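Local coordinates for Non-fluorescent flavoprotein (Photobacterium phosphoreum, PDB 1FVP) that binds flavin mononucleotide carrying a covalently attached myristate, two per subunit, as a homodimer of the bacterial luciferase family, where it may act as an FMN-linked alkanal monooxygenase, at residues N2-G7 against V195-C200; E37-Y42 against V213-N218; M129-V134 against Q170-G175. All blocks are in the same frame, centred on the assembly; numbering follows the deposited sequence.

In the fold
From the N terminus, segment 2-7 runs into strand 6-11 and takes part in contact 1; 187 residues intervene before 195-200, so the contact closes a loop of most of the chain and pairs the first strand with the last. Contact 2 sets the end of helix 23-38 and the turn after it against helix 207-227; its loop crosses that of contact 1, and the two touch where Ile41 meets Tyr6. Contact 3, with 35 residues between its segments, falls within both larger loops and joins strand 126-134 to the end of helix 166-171 and the short strand 174-175. Contacts 1 and 3 meet where strand 195-199 neighbours strand 126-134 and share one flavin ligand.

Contact 1 (N2-G7 against V195-C200); sequences NKWNYG and VDFLLC. With FMA (6-(3-tetradecanoic acid) flavine mononucleotide), chain D.
The amide of Gly7 donates to the carbonyl oxygen of Phe197, with Gly7 N to Phe197 O at 2.9 Å. The N-H points well at its acceptor (162°), and the nitrogen meets the carbonyl almost head-on. This is the sound backbone bond of the parallel pairing of strand 6-11 with strand 195-199; the Gly7-Leu198 bridge lies there, and Leu198 lays CD2 against Gly7 CA. Ahead of the strand, Asn5 N reaches Asp196 OD2 at 3.2 Å in a weak, bent bond.

Aromatic rings carry the packing. Phe197 turns its edge toward the face of the six-membered ring of Trp4, an offset edge-to-face pair with ring centroids 5.5 Å apart and planes inclined at 66°. The nearest atoms are Phe197 CE1 and Trp4 CE3, at 3.4 Å. Tyr6 lies beside Phe197 and points the same way, the two ring planes nearly parallel, meeting rim to rim through Tyr6 CE1 and Phe197 CD1 with neither over the other's face.

The same residues line the flavin site. Trp4 CG, anti to its own carbonyl carbon (chi1 -58°), is placed near FMA O4, and one face of the indole lies against the ligand: FMA C4 stands 3.4 Å above its plane, over the centre. Asn2 O accepts from FMA N3 at 2.8 Å, which ties the pyrimidine end of the flavin to the backbone. Farther along, the fatty chain runs past the Tyr6 hydroxyl and then Leu199, where CD2 is 4.0 Å from FMA C9'. Phe197 touches both pocket rings from strand 195-199, a second-shell position. Val221 of helix 207-227 also touches Tyr6. Parallel pairing of first and last strands is consistent with the beta/alpha-barrel-like fold of the bacterial luciferase family, and here the seam doubles as a wall of the flavin-myristate pocket.

Contact 2 (E37-Y42 against V213-N218); sequences EDTSIY and VMIDLN
The ring of Tyr42 is met by two side chains of helix 207-227 in different ways: Met214 comes over a face, Leu217 in at the edge. Met214 CE is 4.0 Å from the ring centroid and 28° off the normal, a CH-pi contact, because the thioether bends at its last torsion (chi3 77°) and brings the methyl over the ring. SD stands farther off in an oblique Met-aromatic approach. Leu217 instead presents CD2 near the ring plane, 3.4 Å from Tyr42 OH, and also touches a bound flavin ligand.

The phenol is also tied down at its oxygen. Tyr42 OH donates to Met214 O at 3.0 Å, coming from the side of the carbonyl (C=O...O angle 111°) rather than from its end. That oxygen already accepts the helical N-H of Asn218, so two donors share it.

Alongside, the Asn218 and Thr39 side chains cross at a slant, with Asn218 CB 3.7 Å from Thr39 CG2. Ile41 CD1 meets the helix backbone, 3.5 Å from Leu217 O, with Asn218 CA beside it. Ile215 CG2 rests near Asp38 CB, at 3.8 Å. The polar ends pair within helix 23-38: Asp38 OD2 with Arg33, Thr39 OG1 with the carbonyls of Ile34 and Ile35.

This packing of first helix on last is consistent with the outer helical layer of a beta/alpha-barrel-like fold.

Contact 3 (M129-V134 against Q170-G175); sequences MLHVNV and QSNVTG. With FMA (6-(3-tetradecanoic acid) flavine mononucleotide), chain D.
Val132 and Val173 meet through CG2 and CG1 respectively, 3.4 Å apart, and both of these methyls flank the end of the fatty chain of FMA. Val173 CG1 lies 3.4 Å from FMA C13; it is anti to the backbone N (chi1 -176°), which leaves CG2 to face the other way along the contact. Val134 CG2 extends this lining to the next ligand atom, at 3.5 Å from FMA C14. On the other branch Val173 CG2 packs against Leu130, with CD2 3.5 Å away, and Val184 of helix 178-190 touches both side chains.

Behind this shell the backbones run in parallel, joined by weak bonds and by CA-H...O contacts such as Val132 CA to Val173 O. Asn133 N donates to Val173 O at 2.9 Å, but with only 125° at the hydrogen; Gly175 N to Asn133 O is longer and also weak. Gly175 adopts positive phi, at backbone angles where a side chain would collide with the preceding carbonyl.

One shell farther out, Asn172 leaves helix 166-171 and turns its amide to the strand: OD1 accepts from His131 N at 2.9 Å, in the carbonyl plane and at a fair 155°. Its ND2 is held from the other end by the carbonyls of Ile168 and Trp96, so the whole amide is fixed. The result is a short parallel strand pair, introduced by an asparagine at a helix end, lining the end of the fatty chain in the myristate pocket.

Contact 1 (N2-G7 against V195-C200)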
loop_
_atom_site.group_PDB
_atom_site.type_symbol
_atom_site.label_atom_id
_atom_site.label_comp_id
_atom_site.label_asym_id
_atom_site.label_seq_id
_atom_site.Cartn_x
_atom_site.Cartn_y
_atom_site.Cartn_z
ATOM N N ASN A 2 17.921 15.344 -0.276
ATOM C CA ASN A 2 17.814 16.756 0.081
ATOM C C ASN A 2 16.594 17.182 -0.787
ATOM O O ASN A 2 15.932 18.196 -0.633
ATOM C CB ASN A 2 19.059 17.563 -0.163
ATOM C CG ASN A 2 19.101 18.333 -1.471
ATOM O OD1 ASN A 2 18.514 17.964 -2.509
ATOM N ND2 ASN A 2 19.819 19.464 -1.454
ATOM N N LYS A 3 16.441 16.293 -1.761
ATOM C CA LYS A 3 15.388 16.300 -2.760
ATOM C C LYS A 3 14.220 15.597 -2.023
ATOM O O LYS A 3 14.454 14.481 -1.559
ATOM C CB LYS A 3 15.660 15.454 -3.989
ATOM C CG LYS A 3 14.392 15.083 -4.769
ATOM C CD LYS A 3 14.690 14.154 -5.925
ATOM C CE LYS A 3 13.437 13.530 -6.506
ATOM N NZ LYS A 3 13.721 13.003 -7.872
ATOM N N TRP A 4 13.118 16.289 -1.996
ATOM C CA TRP A 4 11.887 15.855 -1.352
ATOM C C TRP A 4 10.888 15.277 -2.360
ATOM O O TRP A 4 10.422 16.029 -3.229
ATOM C CB TRP A 4 11.223 17.028 -0.646
ATOM C CG TRP A 4 12.053 17.709 0.371
ATOM C CD1 TRP A 4 13.351 17.497 0.735
ATOM C CD2 TRP A 4 11.592 18.819 1.173
ATOM N NE1 TRP A 4 13.733 18.391 1.700
ATOM C CE2 TRP A 4 12.675 19.206 1.997
ATOM C CE3 TRP A 4 10.370 19.481 1.265
ATOM C CZ2 TRP A 4 12.562 20.242 2.907
ATOM C CZ3 TRP A 4 10.272 20.513 2.164
ATOM C CH2 TRP A 4 11.339 20.888 2.976
ATOM N N ASN A 5 10.618 13.998 -2.167
ATOM C CA ASN A 5 9.635 13.311 -3.052
ATOM C C ASN A 5 8.300 13.650 -2.371
ATOM O O ASN A 5 8.320 13.950 -1.153
ATOM C CB ASN A 5 10.044 11.867 -3.234
ATOM C CG ASN A 5 9.470 11.130 -4.422
ATOM O OD1 ASN A 5 8.751 10.119 -4.252
ATOM N ND2 ASN A 5 9.745 11.565 -5.658
ATOM N N TYR A 6 7.220 13.642 -3.120
ATOM C CA TYR A 6 5.873 13.935 -2.625
ATOM C C TYR A 6 4.887 12.865 -3.082
ATOM O O TYR A 6 4.914 12.437 -4.243
ATOM C CB TYR A 6 5.388 15.302 -3.123
ATOM C CG TYR A 6 6.229 16.445 -2.627
ATOM C CD1 TYR A 6 6.069 16.934 -1.327
ATOM C CD2 TYR A 6 7.178 17.041 -3.444
ATOM C CE1 TYR A 6 6.835 17.999 -0.854
ATOM C CE2 TYR A 6 7.964 18.098 -2.984
ATOM C CZ TYR A 6 7.785 18.571 -1.692
ATOM O OH TYR A 6 8.563 19.611 -1.279
ATOM N N GLY A 7 4.042 12.486 -2.149
ATOM C CA GLY A 7 3.005 11.454 -2.382
ATOM C C GLY A 7 1.673 12.009 -1.890
ATOM O O GLY A 7 1.677 13.133 -1.371
ATOM N N VAL A 195 12.132 14.246 6.366
ATOM C CA VAL A 195 10.862 13.592 5.989
ATOM C C VAL A 195 10.422 14.016 4.594
ATOM O O VAL A 195 10.850 15.075 4.150
ATOM C CB VAL A 195 9.778 13.957 7.012
ATOM C CG1 VAL A 195 9.942 13.330 8.371
ATOM C CG2 VAL A 195 9.678 15.476 7.065
ATOM N N ASP A 196 9.602 13.171 4.044
ATOM C CA ASP A 196 8.896 13.164 2.775
ATOM C C ASP A 196 7.412 13.205 3.173
ATOM O O ASP A 196 7.118 12.690 4.274
ATOM C CB ASP A 196 9.275 11.964 1.932
ATOM C CG ASP A 196 10.298 12.359 0.876
ATOM O OD1 ASP A 196 10.958 13.405 1.029
ATOM O OD2 ASP A 196 10.404 11.577 -0.099
ATOM N N PHE A 197 6.561 13.792 2.335
ATOM C CA PHE A 197 5.147 13.933 2.716
ATOM C C PHE A 197 4.076 13.267 1.863
ATOM O O PHE A 197 4.021 13.193 0.644
ATOM C CB PHE A 197 4.783 15.403 2.911
ATOM C CG PHE A 197 5.894 16.327 3.248
ATOM C CD1 PHE A 197 6.720 16.804 2.233
ATOM C CD2 PHE A 197 6.117 16.715 4.569
ATOM C CE1 PHE A 197 7.776 17.672 2.526
ATOM C CE2 PHE A 197 7.169 17.583 4.891
ATOM C CZ PHE A 197 7.987 18.051 3.845
ATOM N N LEU A 198 3.141 12.755 2.635
ATOM C CA LEU A 198 1.930 12.077 2.188
ATOM C C LEU A 198 0.894 13.078 2.735
ATOM O O LEU A 198 0.714 13.005 3.972
ATOM C CB LEU A 198 1.874 10.719 2.855
ATOM C CG LEU A 198 2.690 9.577 2.318
ATOM C CD1 LEU A 198 2.027 8.243 2.673
ATOM C CD2 LEU A 198 2.801 9.724 0.799
ATOM N N LEU A 199 0.370 13.911 1.870
ATOM C CA LEU A 199 -0.559 14.958 2.282
ATOM C C LEU A 199 -1.946 14.810 1.706
ATOM O O LEU A 199 -2.096 14.936 0.482
ATOM C CB LEU A 199 0.150 16.286 1.928
ATOM C CG LEU A 199 1.110 16.326 0.758
ATOM C CD1 LEU A 199 0.469 15.855 -0.541
ATOM C CD2 LEU A 199 1.614 17.745 0.544
ATOM N N CYS A 200 -2.930 14.604 2.552
ATOM C CA CYS A 200 -4.344 14.445 2.204
ATOM C C CYS A 200 -4.996 15.773 1.855
ATOM O O CYS A 200 -5.096 16.583 2.800
ATOM C CB CYS A 200 -5.121 13.893 3.416
ATOM S SG CYS A 200 -6.862 13.512 3.049
HETATM N N1 FMA D . 15.201 22.271 1.682
HETATM C C2 FMA D . 15.551 21.168 1.018
HETATM O O2 FMA D . 16.485 20.478 1.182
HETATM N N3 FMA D . 14.702 20.698 -0.068
HETATM C C4 FMA D . 13.579 21.360 -0.408
HETATM O O4 FMA D . 12.908 20.934 -1.323
HETATM C C4A FMA D . 13.226 22.543 0.314
HETATM N N5 FMA D . 12.161 23.262 0.064
HETATM C C5A FMA D . 11.780 24.379 0.702
HETATM C C6 FMA D . 10.624 25.079 0.367
HETATM C C7 FMA D . 10.319 26.211 1.080
HETATM C C7M FMA D . 9.043 27.079 0.803
HETATM C C8 FMA D . 11.167 26.685 2.149
HETATM C C8M FMA D . 10.878 27.912 2.950
HETATM C C9 FMA D . 12.306 25.969 2.451
HETATM C C9A FMA D . 12.658 24.830 1.787
HETATM N N10 FMA D . 13.785 24.062 2.049
HETATM C C10 FMA D . 14.152 22.957 1.401
HETATM C C1B FMA D . 14.732 24.484 3.174
HETATM C C2B FMA D . 15.530 23.289 3.852
HETATM O O2B FMA D . 15.262 23.522 5.222
HETATM C C3B FMA D . 16.993 23.390 3.485
HETATM O "O3'" FMA D . 17.175 24.134 2.323
HETATM C C4B FMA D . 17.732 22.056 3.332
HETATM O "O4'" FMA D . 17.639 21.264 4.570
HETATM C C5B FMA D . 19.237 22.297 3.034
HETATM O "O5'" FMA D . 20.015 21.585 4.168
HETATM P P FMA D . 21.166 22.168 5.082
HETATM O O1P FMA D . 22.299 22.346 4.011
HETATM O O2P FMA D . 20.706 23.432 5.622
HETATM O O3P FMA D . 21.367 21.285 6.126
HETATM C "C1'" FMA D . 9.588 25.093 -3.152
HETATM O "O1'" FMA D . 8.934 26.141 -2.779
HETATM O "O2'" FMA D . 9.888 24.968 -4.343
HETATM C "C2'" FMA D . 10.478 24.560 -2.078
HETATM C "C3'" FMA D . 9.780 24.536 -0.711
HETATM C "C4'" FMA D . 9.224 23.162 -0.494
HETATM C "C5'" FMA D . 7.788 22.861 -0.849
HETATM C "C6'" FMA D . 7.062 22.068 0.210
HETATM C "C7'" FMA D . 5.925 21.232 -0.361
HETATM C "C8'" FMA D . 4.573 21.542 0.125
HETATM C "C9'" FMA D . 4.008 20.795 1.321
HETATM C C11 FMA D . 2.803 21.451 1.922
HETATM C C12 FMA D . 1.757 22.111 1.103
HETATM C C13 FMA D . 0.521 22.637 1.754
HETATM C C14 FMA D . -0.518 23.238 0.863
HETATM C C15 FMA D . 0.011 24.142 -0.213
#

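Contact 2 (E37-Y42 against V213-N218)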
loop_
_atom_site.group_PDB
_atom_site.type_symbol
_atom_site.label_atom_id
_atom_site.label_comp_id
_atom_site.label_asym_id
_atom_site.label_seq_id
_atom_site.Cartn_x
_atom_site.Cartn_y
_atom_site.Cartn_z
ATOM N N GLU A 37 -3.170 12.646 -14.683
ATOM C CA GLU A 37 -3.006 13.626 -15.757
ATOM C C GLU A 37 -2.716 15.069 -15.489
ATOM O O GLU A 37 -2.176 15.768 -16.396
ATOM C CB GLU A 37 -4.260 13.502 -16.655
ATOM C CG GLU A 37 -5.477 12.821 -16.064
ATOM C CD GLU A 37 -6.604 12.388 -16.949
ATOM O OE1 GLU A 37 -7.127 13.045 -17.844
ATOM O OE2 GLU A 37 -7.023 11.224 -16.681
ATOM N N ASP A 38 -3.000 15.623 -14.326
ATOM C CA ASP A 38 -2.774 17.053 -14.039
ATOM C C ASP A 38 -1.602 17.353 -13.117
ATOM O O ASP A 38 -1.570 18.470 -12.542
ATOM C CB ASP A 38 -4.093 17.668 -13.515
ATOM C CG ASP A 38 -5.215 17.651 -14.535
ATOM O OD1 ASP A 38 -5.053 17.106 -15.644
ATOM O OD2 ASP A 38 -6.303 18.195 -14.224
ATOM N N THR A 39 -0.671 16.434 -12.970
ATOM C CA THR A 39 0.496 16.629 -12.088
ATOM C C THR A 39 1.620 15.702 -12.488
ATOM O O THR A 39 1.566 15.081 -13.569
ATOM C CB THR A 39 0.038 16.432 -10.594
ATOM O OG1 THR A 39 -1.009 15.427 -10.659
ATOM C CG2 THR A 39 -0.509 17.694 -9.941
ATOM N N SER A 40 2.621 15.589 -11.653
ATOM C CA SER A 40 3.817 14.758 -11.822
ATOM C C SER A 40 4.204 14.227 -10.438
ATOM O O SER A 40 3.882 13.129 -10.005
ATOM C CB SER A 40 4.987 15.541 -12.386
ATOM O OG SER A 40 4.923 15.714 -13.780
ATOM N N ILE A 41 4.886 15.100 -9.745
ATOM C CA ILE A 41 5.419 14.947 -8.408
ATOM C C ILE A 41 4.588 14.099 -7.483
ATOM O O ILE A 41 5.256 13.557 -6.557
ATOM C CB ILE A 41 5.863 16.355 -7.878
ATOM C CG1 ILE A 41 4.673 17.177 -7.369
ATOM C CG2 ILE A 41 6.643 17.110 -9.009
ATOM C CD1 ILE A 41 5.053 18.396 -6.485
ATOM N N TYR A 42 3.284 13.928 -7.647
ATOM C CA TYR A 42 2.585 13.012 -6.686
ATOM C C TYR A 42 2.886 11.610 -7.222
ATOM O O TYR A 42 2.240 11.131 -8.182
ATOM C CB TYR A 42 1.105 13.335 -6.488
ATOM C CG TYR A 42 0.869 14.800 -6.172
ATOM C CD1 TYR A 42 1.192 15.344 -4.937
ATOM C CD2 TYR A 42 0.365 15.660 -7.139
ATOM C CE1 TYR A 42 1.032 16.690 -4.648
ATOM C CE2 TYR A 42 0.206 17.006 -6.867
ATOM C CZ TYR A 42 0.530 17.518 -5.634
ATOM O OH TYR A 42 0.337 18.857 -5.442
ATOM N N VAL A 213 -4.764 23.973 -6.104
ATOM C CA VAL A 213 -3.744 23.924 -5.054
ATOM C C VAL A 213 -2.817 22.727 -5.338
ATOM O O VAL A 213 -1.781 22.630 -4.673
ATOM C CB VAL A 213 -4.321 23.770 -3.642
ATOM C CG1 VAL A 213 -3.728 24.822 -2.710
ATOM C CG2 VAL A 213 -5.821 23.708 -3.578
ATOM N N MET A 214 -3.224 21.859 -6.254
ATOM C CA MET A 214 -2.419 20.672 -6.576
ATOM C C MET A 214 -1.476 20.943 -7.735
ATOM O O MET A 214 -0.253 20.832 -7.558
ATOM C CB MET A 214 -3.252 19.415 -6.775
ATOM C CG MET A 214 -3.511 18.757 -5.433
ATOM S SD MET A 214 -4.525 17.276 -5.736
ATOM C CE MET A 214 -3.293 16.144 -6.380
ATOM N N ILE A 215 -2.028 21.307 -8.876
ATOM C CA ILE A 215 -1.143 21.577 -10.021
ATOM C C ILE A 215 -0.311 22.824 -9.797
ATOM O O ILE A 215 0.627 23.010 -10.601
ATOM C CB ILE A 215 -1.858 21.441 -11.390
ATOM C CG1 ILE A 215 -2.010 22.799 -12.123
ATOM C CG2 ILE A 215 -3.213 20.686 -11.312
ATOM C CD1 ILE A 215 -1.278 22.769 -13.514
ATOM N N ASP A 216 -0.576 23.628 -8.785
ATOM C CA ASP A 216 0.240 24.824 -8.544
ATOM C C ASP A 216 1.666 24.379 -8.134
ATOM O O ASP A 216 2.640 24.736 -8.788
ATOM C CB ASP A 216 -0.205 25.725 -7.403
ATOM C CG ASP A 216 -0.935 26.958 -7.897
ATOM O OD1 ASP A 216 -1.481 26.835 -9.009
ATOM O OD2 ASP A 216 -0.870 27.930 -7.109
ATOM N N LEU A 217 1.607 23.696 -7.020
ATOM C CA LEU A 217 2.678 23.087 -6.251
ATOM C C LEU A 217 3.514 22.085 -7.050
ATOM O O LEU A 217 4.696 21.846 -6.773
ATOM C CB LEU A 217 1.975 22.486 -5.019
ATOM C CG LEU A 217 2.695 21.320 -4.376
ATOM C CD1 LEU A 217 4.062 21.776 -3.889
ATOM C CD2 LEU A 217 1.863 20.886 -3.181
ATOM N N ASN A 218 2.866 21.508 -8.044
ATOM C CA ASN A 218 3.467 20.543 -8.970
ATOM C C ASN A 218 4.503 21.362 -9.755
ATOM O O ASN A 218 5.690 21.095 -9.811
ATOM C CB ASN A 218 2.391 19.990 -9.890
ATOM C CG ASN A 218 2.992 19.327 -11.120
ATOM O OD1 ASN A 218 3.387 20.010 -12.077
ATOM N ND2 ASN A 218 3.042 18.000 -11.071
#

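Contact 3 (M129-V134 against Q170-G175)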
loop_
_atom_site.group_PDB
_atom_site.type_symbol
_atom_site.label_atom_id
_atom_site.label_comp_id
_atom_site.label_asym_id
_atom_site.label_seq_id
_atom_site.Cartn_x
_atom_site.Cartn_y
_atom_site.Cartn_z
ATOM N N MET A 129 2.701 12.484 7.280
ATOM C CA MET A 129 1.313 12.469 6.850
ATOM C C MET A 129 0.499 13.649 7.432
ATOM O O MET A 129 0.103 13.606 8.616
ATOM C CB MET A 129 0.539 11.211 7.187
ATOM C CG MET A 129 1.222 9.914 7.005
ATOM S SD MET A 129 -0.033 8.571 7.049
ATOM C CE MET A 129 -0.806 8.920 8.629
ATOM N N LEU A 130 0.210 14.585 6.553
ATOM C CA LEU A 130 -0.549 15.791 6.783
ATOM C C LEU A 130 -1.832 15.883 5.924
ATOM O O LEU A 130 -1.933 15.512 4.757
ATOM C CB LEU A 130 0.331 16.991 6.424
ATOM C CG LEU A 130 1.748 17.108 6.877
ATOM C CD1 LEU A 130 2.556 17.940 5.895
ATOM C CD2 LEU A 130 1.748 17.756 8.261
ATOM N N HIS A 131 -2.812 16.496 6.549
ATOM C CA HIS A 131 -4.152 16.809 6.098
ATOM C C HIS A 131 -4.253 18.236 5.583
ATOM O O HIS A 131 -4.866 19.043 6.310
ATOM C CB HIS A 131 -5.197 16.695 7.262
ATOM C CG HIS A 131 -6.174 15.621 6.952
ATOM N ND1 HIS A 131 -6.435 14.501 7.683
ATOM C CD2 HIS A 131 -6.962 15.539 5.841
ATOM C CE1 HIS A 131 -7.359 13.786 7.043
ATOM N NE2 HIS A 131 -7.688 14.374 5.927
ATOM N N VAL A 132 -3.715 18.581 4.444
ATOM C CA VAL A 132 -3.807 19.952 3.911
ATOM C C VAL A 132 -5.237 20.422 3.654
ATOM O O VAL A 132 -6.176 19.642 3.380
ATOM C CB VAL A 132 -2.979 20.015 2.607
ATOM C CG1 VAL A 132 -3.308 21.188 1.714
ATOM C CG2 VAL A 132 -1.494 20.034 2.934
ATOM N N ASN A 133 -5.382 21.736 3.710
ATOM C CA ASN A 133 -6.659 22.439 3.447
ATOM C C ASN A 133 -6.276 23.910 3.252
ATOM O O ASN A 133 -6.092 24.541 4.285
ATOM C CB ASN A 133 -7.699 22.240 4.527
ATOM C CG ASN A 133 -8.963 23.022 4.257
ATOM O OD1 ASN A 133 -8.865 24.147 3.791
ATOM N ND2 ASN A 133 -10.138 22.468 4.514
ATOM N N VAL A 134 -6.193 24.343 2.024
ATOM C CA VAL A 134 -5.790 25.718 1.706
ATOM C C VAL A 134 -6.921 26.643 1.305
ATOM O O VAL A 134 -7.583 26.419 0.276
ATOM C CB VAL A 134 -4.697 25.621 0.605
ATOM C CG1 VAL A 134 -4.615 26.814 -0.334
ATOM C CG2 VAL A 134 -3.334 25.348 1.217
ATOM N N GLN A 170 -3.971 22.293 14.321
ATOM C CA GLN A 170 -2.832 23.202 14.513
ATOM C C GLN A 170 -1.545 22.505 14.052
ATOM O O GLN A 170 -0.602 23.191 13.610
ATOM C CB GLN A 170 -2.707 23.696 15.938
ATOM C CG GLN A 170 -3.751 24.674 16.400
ATOM C CD GLN A 170 -3.614 26.059 15.802
ATOM O OE1 GLN A 170 -2.516 26.624 15.730
ATOM N NE2 GLN A 170 -4.765 26.587 15.375
ATOM N N SER A 171 -1.527 21.189 14.164
ATOM C CA SER A 171 -0.375 20.375 13.757
ATOM C C SER A 171 -0.424 20.195 12.230
ATOM O O SER A 171 0.621 20.234 11.557
ATOM C CB SER A 171 -0.325 19.021 14.423
ATOM O OG SER A 171 -0.184 19.036 15.819
ATOM N N ASN A 172 -1.650 20.008 11.759
ATOM C CA ASN A 172 -1.912 19.817 10.318
ATOM C C ASN A 172 -1.672 21.119 9.555
ATOM O O ASN A 172 -1.409 22.158 10.183
ATOM C CB ASN A 172 -3.244 19.110 10.117
ATOM C CG ASN A 172 -3.110 17.614 10.356
ATOM O OD1 ASN A 172 -2.869 16.880 9.391
ATOM N ND2 ASN A 172 -3.252 17.111 11.577
ATOM N N VAL A 173 -1.757 21.044 8.240
ATOM C CA VAL A 173 -1.517 22.116 7.267
ATOM C C VAL A 173 -2.726 22.830 6.690
ATOM O O VAL A 173 -3.501 22.252 5.904
ATOM C CB VAL A 173 -0.667 21.434 6.158
ATOM C CG1 VAL A 173 -0.231 22.398 5.088
ATOM C CG2 VAL A 173 0.531 20.731 6.761
ATOM N N THR A 174 -2.915 24.100 7.026
ATOM C CA THR A 174 -4.028 24.936 6.587
ATOM C C THR A 174 -3.743 26.437 6.518
ATOM O O THR A 174 -2.795 27.009 7.074
ATOM C CB THR A 174 -5.275 24.703 7.544
ATOM O OG1 THR A 174 -5.075 25.673 8.624
ATOM C CG2 THR A 174 -5.450 23.315 8.141
ATOM N N GLY A 175 -4.624 27.142 5.831
ATOM C CA GLY A 175 -4.571 28.589 5.616
ATOM C C GLY A 175 -4.305 28.898 4.144
ATOM O O GLY A 175 -4.492 28.016 3.289
HETATM N N1 FMA D . 15.201 22.271 1.682
HETATM C C2 FMA D . 15.551 21.168 1.018
HETATM O O2 FMA D . 16.485 20.478 1.182
HETATM N N3 FMA D . 14.702 20.698 -0.068
HETATM C C4 FMA D . 13.579 21.360 -0.408
HETATM O O4 FMA D . 12.908 20.934 -1.323
HETATM C C4A FMA D . 13.226 22.543 0.314
HETATM N N5 FMA D . 12.161 23.262 0.064
HETATM C C5A FMA D . 11.780 24.379 0.702
HETATM C C6 FMA D . 10.624 25.079 0.367
HETATM C C7 FMA D . 10.319 26.211 1.080
HETATM C C7M FMA D . 9.043 27.079 0.803
HETATM C C8 FMA D . 11.167 26.685 2.149
HETATM C C8M FMA D . 10.878 27.912 2.950
HETATM C C9 FMA D . 12.306 25.969 2.451
HETATM C C9A FMA D . 12.658 24.830 1.787
HETATM N N10 FMA D . 13.785 24.062 2.049
HETATM C C10 FMA D . 14.152 22.957 1.401
HETATM C C1B FMA D . 14.732 24.484 3.174
HETATM C C2B FMA D . 15.530 23.289 3.852
HETATM O O2B FMA D . 15.262 23.522 5.222
HETATM C C3B FMA D . 16.993 23.390 3.485
HETATM O "O3'" FMA D . 17.175 24.134 2.323
HETATM C C4B FMA D . 17.732 22.056 3.332
HETATM O "O4'" FMA D . 17.639 21.264 4.570
HETATM C C5B FMA D . 19.237 22.297 3.034
HETATM O "O5'" FMA D . 20.015 21.585 4.168
HETATM P P FMA D . 21.166 22.168 5.082
HETATM O O1P FMA D . 22.299 22.346 4.011
HETATM O O2P FMA D . 20.706 23.432 5.622
HETATM O O3P FMA D . 21.367 21.285 6.126
HETATM C "C1'" FMA D . 9.588 25.093 -3.152
HETATM O "O1'" FMA D . 8.934 26.141 -2.779
HETATM O "O2'" FMA D . 9.888 24.968 -4.343
HETATM C "C2'" FMA D . 10.478 24.560 -2.078
HETATM C "C3'" FMA D . 9.780 24.536 -0.711
HETATM C "C4'" FMA D . 9.224 23.162 -0.494
HETATM C "C5'" FMA D . 7.788 22.861 -0.849
HETATM C "C6'" FMA D . 7.062 22.068 0.210
HETATM C "C7'" FMA D . 5.925 21.232 -0.361
HETATM C "C8'" FMA D . 4.573 21.542 0.125
HETATM C "C9'" FMA D . 4.008 20.795 1.321
HETATM C C11 FMA D . 2.803 21.451 1.922
HETATM C C12 FMA D . 1.757 22.111 1.103
HETATM C C13 FMA D . 0.521 22.637 1.754
HETATM C C14 FMA D . -0.518 23.238 0.863
HETATM C C15 FMA D . 0.011 24.142 -0.213
#